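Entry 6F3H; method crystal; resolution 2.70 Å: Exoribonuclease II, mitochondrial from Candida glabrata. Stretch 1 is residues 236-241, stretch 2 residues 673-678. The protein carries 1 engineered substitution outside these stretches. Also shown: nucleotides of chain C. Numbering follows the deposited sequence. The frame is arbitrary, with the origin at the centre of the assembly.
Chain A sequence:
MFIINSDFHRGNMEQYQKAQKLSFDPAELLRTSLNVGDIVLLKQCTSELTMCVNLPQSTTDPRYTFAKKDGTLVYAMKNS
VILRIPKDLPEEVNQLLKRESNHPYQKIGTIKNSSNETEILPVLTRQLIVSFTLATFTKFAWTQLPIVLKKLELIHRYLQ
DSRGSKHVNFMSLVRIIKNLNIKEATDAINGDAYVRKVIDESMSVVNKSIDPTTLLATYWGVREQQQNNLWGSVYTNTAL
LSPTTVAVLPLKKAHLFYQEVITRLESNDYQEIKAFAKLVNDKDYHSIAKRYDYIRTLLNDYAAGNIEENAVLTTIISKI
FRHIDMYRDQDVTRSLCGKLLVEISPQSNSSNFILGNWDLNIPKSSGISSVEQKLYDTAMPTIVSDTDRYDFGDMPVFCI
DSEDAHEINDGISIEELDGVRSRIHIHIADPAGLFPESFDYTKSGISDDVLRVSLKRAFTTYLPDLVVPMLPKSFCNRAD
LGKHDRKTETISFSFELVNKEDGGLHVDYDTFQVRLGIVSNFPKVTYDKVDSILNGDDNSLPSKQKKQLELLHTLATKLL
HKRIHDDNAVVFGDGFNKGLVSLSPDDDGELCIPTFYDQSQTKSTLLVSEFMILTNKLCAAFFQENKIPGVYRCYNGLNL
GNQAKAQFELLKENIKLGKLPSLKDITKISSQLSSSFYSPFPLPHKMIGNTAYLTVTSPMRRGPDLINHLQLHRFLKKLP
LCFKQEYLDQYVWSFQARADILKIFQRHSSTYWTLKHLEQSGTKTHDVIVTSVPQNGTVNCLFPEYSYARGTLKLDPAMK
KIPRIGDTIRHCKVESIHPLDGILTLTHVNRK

Stretch 1 236-241: TNTALL
Stretch 2 (673-678) LSSSFY

Contact between residues 236-241 and 673-678 of mitochondrial exoribonuclease II, two segments at least 435 residues apart in sequence wherever they touch. The interface is small, 236 Å² summed over both sides, and no hydrogen bond crosses it; packing around A239, F677 and S675 accounts for most of the covered surface. Stretch 1 arrives extended through T236 (phi/psi -113/122) and N237 (-72/138), then turns through helical values at T238 (-65/-32), A239 (-88/-47) and L240 (-78/-21) before L241 takes a left-handed 52/52. A weak backbone hydrogen bond from L241 N to N237 O, 2.8 Å, closes this turn. Stretch 2 stays extended, from L673 (-113/151) through S674 (-96/-164), S675 (-134/165) and S676 (-90/153) to F677 (-145/151) and Y678 (-81/149), the last two in a strand that continues onward. The nearest CA atoms are those of A239 and S675, 5.3 Å apart. A239 loses the most area, 61 Å²: its CB points toward stretch 2 and lies 3.5 Å from S675 O, 3.7 Å from S675 OG and 3.5 Å from F677 CD1. The single methyl fits this close approach, meeting backbone and aromatic ring at once. F677, covered by 54 Å², also points toward its partner; chi1 of 59° (p) and chi2 of -84° place the ring beside the turn. L240 CD2 sits over one face, 4.2 Å from the centroid of the F677 ring and 18° off its normal, a CH-pi contact, with L240 CD2 to F677 CD2 at 4.0 Å. The CA-to-CB bond of L240 runs sideways, but chi1 -48° (m) and chi2 -170° (t) bring the end of the side chain nearer, giving the buried leucine an apolar surface to cover. S675, covered by 42 Å², points its CA-to-CB bond toward stretch 1 with chi1 at 92°, between wells; T238 CB packs 3.8 Å from S675 OG. S675 OG gives a weak hydrogen bond to S676 O, 3.5 Å, while S674 OG (chi1 174°, t) donates to S675 O at 3.2 Å, so both hydroxyls are used within their own stretch. S676 points away from stretch 1 and binds the nucleotides of chain C: its OG donates to OP1 of A3, 2.9 Å, and its N weakly to OP1 of G2, 3.3 Å. Nearby, O2' of A1 donates to S674 O over a very short 2.4 Å.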

ATOM      1  N   THR A 236       0.035  -9.111  -5.114  1.00 38.40           N
ATOM      2  CA  THR A 236      -1.080  -9.813  -4.499  1.00 38.43           C
ATOM      3  C   THR A 236      -1.524  -8.996  -3.291  1.00 51.73           C
ATOM      4  O   THR A 236      -0.717  -8.746  -2.391  1.00 52.47           O
ATOM      5  CB  THR A 236      -0.656 -11.209  -4.042  1.00 46.14           C
ATOM      6  OG1 THR A 236      -0.393 -12.053  -5.174  1.00 47.66           O
ATOM      7  CG2 THR A 236      -1.753 -11.850  -3.199  1.00 43.90           C
ATOM      8  N   ASN A 237      -2.788  -8.579  -3.263  1.00 49.19           N
ATOM      9  CA  ASN A 237      -3.261  -7.815  -2.125  1.00 47.93           C
ATOM     10  C   ASN A 237      -3.391  -8.715  -0.904  1.00 52.53           C
ATOM     11  O   ASN A 237      -3.826  -9.862  -0.998  1.00 50.77           O
ATOM     12  CB  ASN A 237      -4.600  -7.147  -2.422  1.00 53.77           C
ATOM     13  CG  ASN A 237      -5.267  -6.567  -1.150  1.00 59.15           C
ATOM     14  OD1 ASN A 237      -4.653  -5.814  -0.397  1.00 70.40           O
ATOM     15  ND2 ASN A 237      -6.516  -6.919  -0.921  1.00 57.12           N
ATOM     16  N   THR A 238      -2.966  -8.176   0.244  1.00 62.04           N
ATOM     17  CA  THR A 238      -2.950  -8.873   1.530  1.00 71.01           C
ATOM     18  C   THR A 238      -4.345  -9.223   2.043  1.00 64.20           C
ATOM     19  O   THR A 238      -4.505 -10.189   2.801  1.00 57.44           O
ATOM     20  CB  THR A 238      -2.279  -7.983   2.575  1.00 86.91           C
ATOM     21  OG1 THR A 238      -1.233  -7.214   1.968  1.00 90.95           O
ATOM     22  CG2 THR A 238      -1.751  -8.808   3.711  1.00 92.48           C
ATOM     23  N   ALA A 239      -5.347  -8.406   1.740  1.00 63.01           N
ATOM     24  CA  ALA A 239      -6.639  -8.586   2.385  1.00 56.49           C
ATOM     25  C   ALA A 239      -7.505  -9.561   1.600  1.00 55.40           C
ATOM     26  O   ALA A 239      -8.085 -10.498   2.162  1.00 49.90           O
ATOM     27  CB  ALA A 239      -7.328  -7.231   2.517  1.00 56.67           C
ATOM     28  N   LEU A 240      -7.559  -9.348   0.291  1.00 54.74           N
ATOM     29  CA  LEU A 240      -8.238 -10.226  -0.627  1.00 50.84           C
ATOM     30  C   LEU A 240      -7.437 -11.463  -0.951  1.00 47.67           C
ATOM     31  O   LEU A 240      -8.021 -12.429  -1.448  1.00 50.32           O
ATOM     32  CB  LEU A 240      -8.499  -9.494  -1.933  1.00 54.33           C
ATOM     33  CG  LEU A 240      -9.106  -8.094  -1.888  1.00 52.97           C
ATOM     34  CD1 LEU A 240      -9.490  -7.705  -3.319  1.00 57.90           C
ATOM     35  CD2 LEU A 240     -10.284  -8.011  -0.924  1.00 46.11           C
ATOM     36  N   LEU A 241      -6.120 -11.424  -0.738  1.00 48.78           N
ATOM     37  CA  LEU A 241      -5.194 -12.504  -1.118  1.00 43.76           C
ATOM     38  C   LEU A 241      -5.378 -12.879  -2.576  1.00 45.23           C
ATOM     39  O   LEU A 241      -5.571 -14.038  -2.933  1.00 47.58           O
ATOM     40  CB  LEU A 241      -5.334 -13.732  -0.217  1.00 39.14           C
ATOM     41  CG  LEU A 241      -5.006 -13.635   1.275  1.00 39.35           C
ATOM     42  CD1 LEU A 241      -5.459 -14.855   2.057  1.00 40.51           C
ATOM     43  CD2 LEU A 241      -3.525 -13.462   1.441  1.00 44.05           C
ATOM     44  N   LEU A 673      -4.405 -11.112  12.550  1.00 68.35           N
ATOM     45  CA  LEU A 673      -4.990  -9.907  11.988  1.00 61.02           C
ATOM     46  C   LEU A 673      -4.923  -9.878  10.475  1.00 58.44           C
ATOM     47  O   LEU A 673      -4.010 -10.429   9.871  1.00 56.03           O
ATOM     48  CB  LEU A 673      -4.296  -8.662  12.491  1.00 61.08           C
ATOM     49  CG  LEU A 673      -4.254  -8.569  13.991  1.00 61.94           C
ATOM     50  CD1 LEU A 673      -3.243  -7.489  14.337  1.00 57.42           C
ATOM     51  CD2 LEU A 673      -5.658  -8.248  14.467  1.00 62.99           C
ATOM     52  N   SER A 674      -5.895  -9.196   9.886  1.00 62.82           N
ATOM     53  CA  SER A 674      -6.007  -8.918   8.463  1.00 71.44           C
ATOM     54  C   SER A 674      -5.429  -7.526   8.160  1.00 71.85           C
ATOM     55  O   SER A 674      -4.745  -6.920   8.998  1.00 66.50           O
ATOM     56  CB  SER A 674      -7.490  -9.042   8.077  1.00 80.14           C
ATOM     57  OG  SER A 674      -7.756  -8.659   6.738  1.00 84.28           O
ATOM     58  N   SER A 675      -5.744  -6.990   6.983  1.00 69.20           N
ATOM     59  CA  SER A 675      -5.427  -5.617   6.641  1.00 61.47           C
ATOM     60  C   SER A 675      -6.669  -4.999   6.027  1.00 53.39           C
ATOM     61  O   SER A 675      -7.624  -5.694   5.662  1.00 52.39           O
ATOM     62  CB  SER A 675      -4.228  -5.508   5.688  1.00 66.39           C
ATOM     63  OG  SER A 675      -4.617  -5.501   4.322  1.00 72.72           O
ATOM     64  N   SER A 676      -6.656  -3.680   5.936  1.00 51.13           N
ATOM     65  CA  SER A 676      -7.808  -2.953   5.446  1.00 47.75           C
ATOM     66  C   SER A 676      -7.695  -2.794   3.938  1.00 44.16           C
ATOM     67  O   SER A 676      -6.605  -2.819   3.364  1.00 44.74           O
ATOM     68  CB  SER A 676      -7.940  -1.604   6.166  1.00 50.37           C
ATOM     69  OG  SER A 676      -7.379  -0.524   5.435  1.00 57.74           O
ATOM     70  N   PHE A 677      -8.845  -2.683   3.296  1.00 42.45           N
ATOM     71  CA  PHE A 677      -8.899  -2.635   1.850  1.00 42.48           C
ATOM     72  C   PHE A 677     -10.018  -1.715   1.418  1.00 38.24           C
ATOM     73  O   PHE A 677     -11.013  -1.562   2.123  1.00 47.35           O
ATOM     74  CB  PHE A 677      -9.101  -4.041   1.238  1.00 44.17           C
ATOM     75  CG  PHE A 677     -10.364  -4.749   1.692  1.00 41.93           C
ATOM     76  CD1 PHE A 677     -10.388  -5.474   2.884  1.00 38.61           C
ATOM     77  CD2 PHE A 677     -11.529  -4.689   0.931  1.00 40.90           C
ATOM     78  CE1 PHE A 677     -11.551  -6.126   3.299  1.00 38.65           C
ATOM     79  CE2 PHE A 677     -12.695  -5.339   1.345  1.00 38.26           C
ATOM     80  CZ  PHE A 677     -12.708  -6.051   2.529  1.00 38.48           C
ATOM     81  N   TYR A 678      -9.843  -1.116   0.247  1.00 38.09           N
ATOM     82  CA  TYR A 678     -10.861  -0.287  -0.374  1.00 43.58           C
ATOM     83  C   TYR A 678     -11.898  -1.144  -1.086  1.00 48.70           C
ATOM     84  O   TYR A 678     -11.614  -2.244  -1.564  1.00 52.88           O
ATOM     85  CB  TYR A 678     -10.222   0.717  -1.339  1.00 45.99           C
ATOM     86  CG  TYR A 678      -9.371   1.763  -0.617  1.00 54.10           C
ATOM     87  CD1 TYR A 678      -9.967   2.724   0.191  1.00 58.56           C
ATOM     88  CD2 TYR A 678      -7.983   1.779  -0.717  1.00 54.16           C
ATOM     89  CE1 TYR A 678      -9.214   3.679   0.877  1.00 65.67           C
ATOM     90  CE2 TYR A 678      -7.218   2.744  -0.036  1.00 58.78           C
ATOM     91  CZ  TYR A 678      -7.849   3.692   0.757  1.00 67.46           C
ATOM     92  OH  TYR A 678      -7.155   4.667   1.451  1.00 73.77           O
TER
ATOM     93  P     A C   1       0.241  -8.122   6.512  1.00147.48           P
ATOM     94  OP1   A C   1       0.410  -7.344   5.264  1.00149.85           O
ATOM     95  OP2   A C   1      -1.113  -8.595   6.920  1.00143.51           O
ATOM     96  O5'   A C   1       0.834  -7.148   7.617  1.00146.26           O
ATOM     97  C5'   A C   1       0.185  -5.924   7.902  1.00138.05           C
ATOM     98  C4'   A C   1      -0.939  -6.128   8.887  1.00129.28           C
ATOM     99  O4'   A C   1      -0.402  -6.660  10.128  1.00133.30           O
ATOM    100  C3'   A C   1      -1.658  -4.858   9.298  1.00113.66           C
ATOM    101  O3'   A C   1      -2.691  -4.496   8.426  1.00 88.28           O
ATOM    102  C2'   A C   1      -2.118  -5.156  10.711  1.00124.19           C
ATOM    103  O2'   A C   1      -3.260  -5.999  10.688  1.00125.33           O
ATOM    104  C1'   A C   1      -0.935  -5.960  11.227  1.00132.05           C
ATOM    105  N9    A C   1       0.149  -5.092  11.718  1.00136.88           N
ATOM    106  C8    A C   1       0.517  -3.839  11.281  1.00137.52           C
ATOM    107  N7    A C   1       1.552  -3.350  11.902  1.00138.14           N
ATOM    108  C5    A C   1       1.894  -4.354  12.794  1.00139.14           C
ATOM    109  C6    A C   1       2.912  -4.447  13.747  1.00143.07           C
ATOM    110  N6    A C   1       3.797  -3.467  13.954  1.00146.39           N
ATOM    111  N1    A C   1       2.987  -5.583  14.479  1.00142.31           N
ATOM    112  C2    A C   1       2.095  -6.555  14.265  1.00140.47           C
ATOM    113  N3    A C   1       1.089  -6.588  13.396  1.00140.03           N
ATOM    114  C4    A C   1       1.049  -5.441  12.688  1.00138.97           C
ATOM    115  P     G C   2      -2.870  -2.947   8.171  1.00 66.35           P
ATOM    116  OP1   G C   2      -3.608  -2.715   6.887  1.00 63.39           O
ATOM    117  OP2   G C   2      -1.518  -2.414   8.509  1.00 60.58           O
ATOM    118  O5'   G C   2      -3.757  -2.478   9.396  1.00 65.24           O
ATOM    119  C5'   G C   2      -5.016  -3.074   9.632  1.00 61.12           C
ATOM    120  C4'   G C   2      -5.775  -2.345  10.704  1.00 51.87           C
ATOM    121  O4'   G C   2      -5.168  -2.568  11.993  1.00 46.72           O
ATOM    122  C3'   G C   2      -5.821  -0.841  10.576  1.00 45.67           C
ATOM    123  O3'   G C   2      -6.789  -0.441   9.636  1.00 48.52           O
ATOM    124  C2'   G C   2      -6.122  -0.403  11.999  1.00 48.81           C
ATOM    125  O2'   G C   2      -7.495  -0.549  12.304  1.00 53.21           O
ATOM    126  C1'   G C   2      -5.342  -1.435  12.802  1.00 47.59           C
ATOM    127  N9    G C   2      -4.010  -0.951  13.086  1.00 57.24           N
ATOM    128  C8    G C   2      -2.909  -1.396  12.407  1.00 55.53           C
ATOM    129  N7    G C   2      -1.836  -0.815  12.828  1.00 56.34           N
ATOM    130  C5    G C   2      -2.293   0.041  13.820  1.00 63.49           C
ATOM    131  C6    G C   2      -1.557   0.920  14.619  1.00 78.95           C
ATOM    132  O6    G C   2      -0.335   1.071  14.551  1.00 80.74           O
ATOM    133  N1    G C   2      -2.376   1.628  15.524  1.00 90.93           N
ATOM    134  C2    G C   2      -3.756   1.510  15.655  1.00 92.35           C
ATOM    135  N2    G C   2      -4.344   2.296  16.606  1.00 91.94           N
ATOM    136  N3    G C   2      -4.462   0.664  14.885  1.00 81.32           N
ATOM    137  C4    G C   2      -3.654  -0.015  14.011  1.00 66.92           C
ATOM    138  P     A C   3      -6.590   0.910   8.835  1.00 50.17           P
ATOM    139  OP1   A C   3      -7.700   1.098   7.865  1.00 53.78           O
ATOM    140  OP2   A C   3      -5.208   0.909   8.356  1.00 45.88           O
ATOM    141  O5'   A C   3      -6.666   2.006   9.989  1.00 54.57           O
ATOM    142  C5'   A C   3      -7.881   2.265  10.670  1.00 55.64           C
ATOM    143  C4'   A C   3      -7.744   3.396  11.660  1.00 61.49           C
ATOM    144  O4'   A C   3      -6.898   2.985  12.765  1.00 65.04           O
ATOM    145  C3'   A C   3      -7.097   4.672  11.135  1.00 56.95           C
ATOM    146  O3'   A C   3      -8.005   5.496  10.431  1.00 49.83           O
ATOM    147  C2'   A C   3      -6.529   5.300  12.398  1.00 60.03           C
ATOM    148  O2'   A C   3      -7.526   5.946  13.155  1.00 55.88           O
ATOM    149  C1'   A C   3      -6.080   4.058  13.162  1.00 66.97           C
ATOM    150  N9    A C   3      -4.731   3.720  12.741  1.00 65.33           N
ATOM    151  C8    A C   3      -4.341   2.909  11.718  1.00 62.26           C
ATOM    152  N7    A C   3      -3.050   2.855  11.583  1.00 58.35           N
ATOM    153  C5    A C   3      -2.608   3.702  12.569  1.00 61.89           C
ATOM    154  C6    A C   3      -1.336   4.072  12.944  1.00 67.31           C
ATOM    155  N6    A C   3      -0.249   3.608  12.334  1.00 64.14           N
ATOM    156  N1    A C   3      -1.244   4.945  13.973  1.00 75.48           N
ATOM    157  C2    A C   3      -2.363   5.397  14.576  1.00 71.39           C
ATOM    158  N3    A C   3      -3.628   5.116  14.307  1.00 63.71           N
ATOM    159  C4    A C   3      -3.639   4.263  13.284  1.00 63.85           C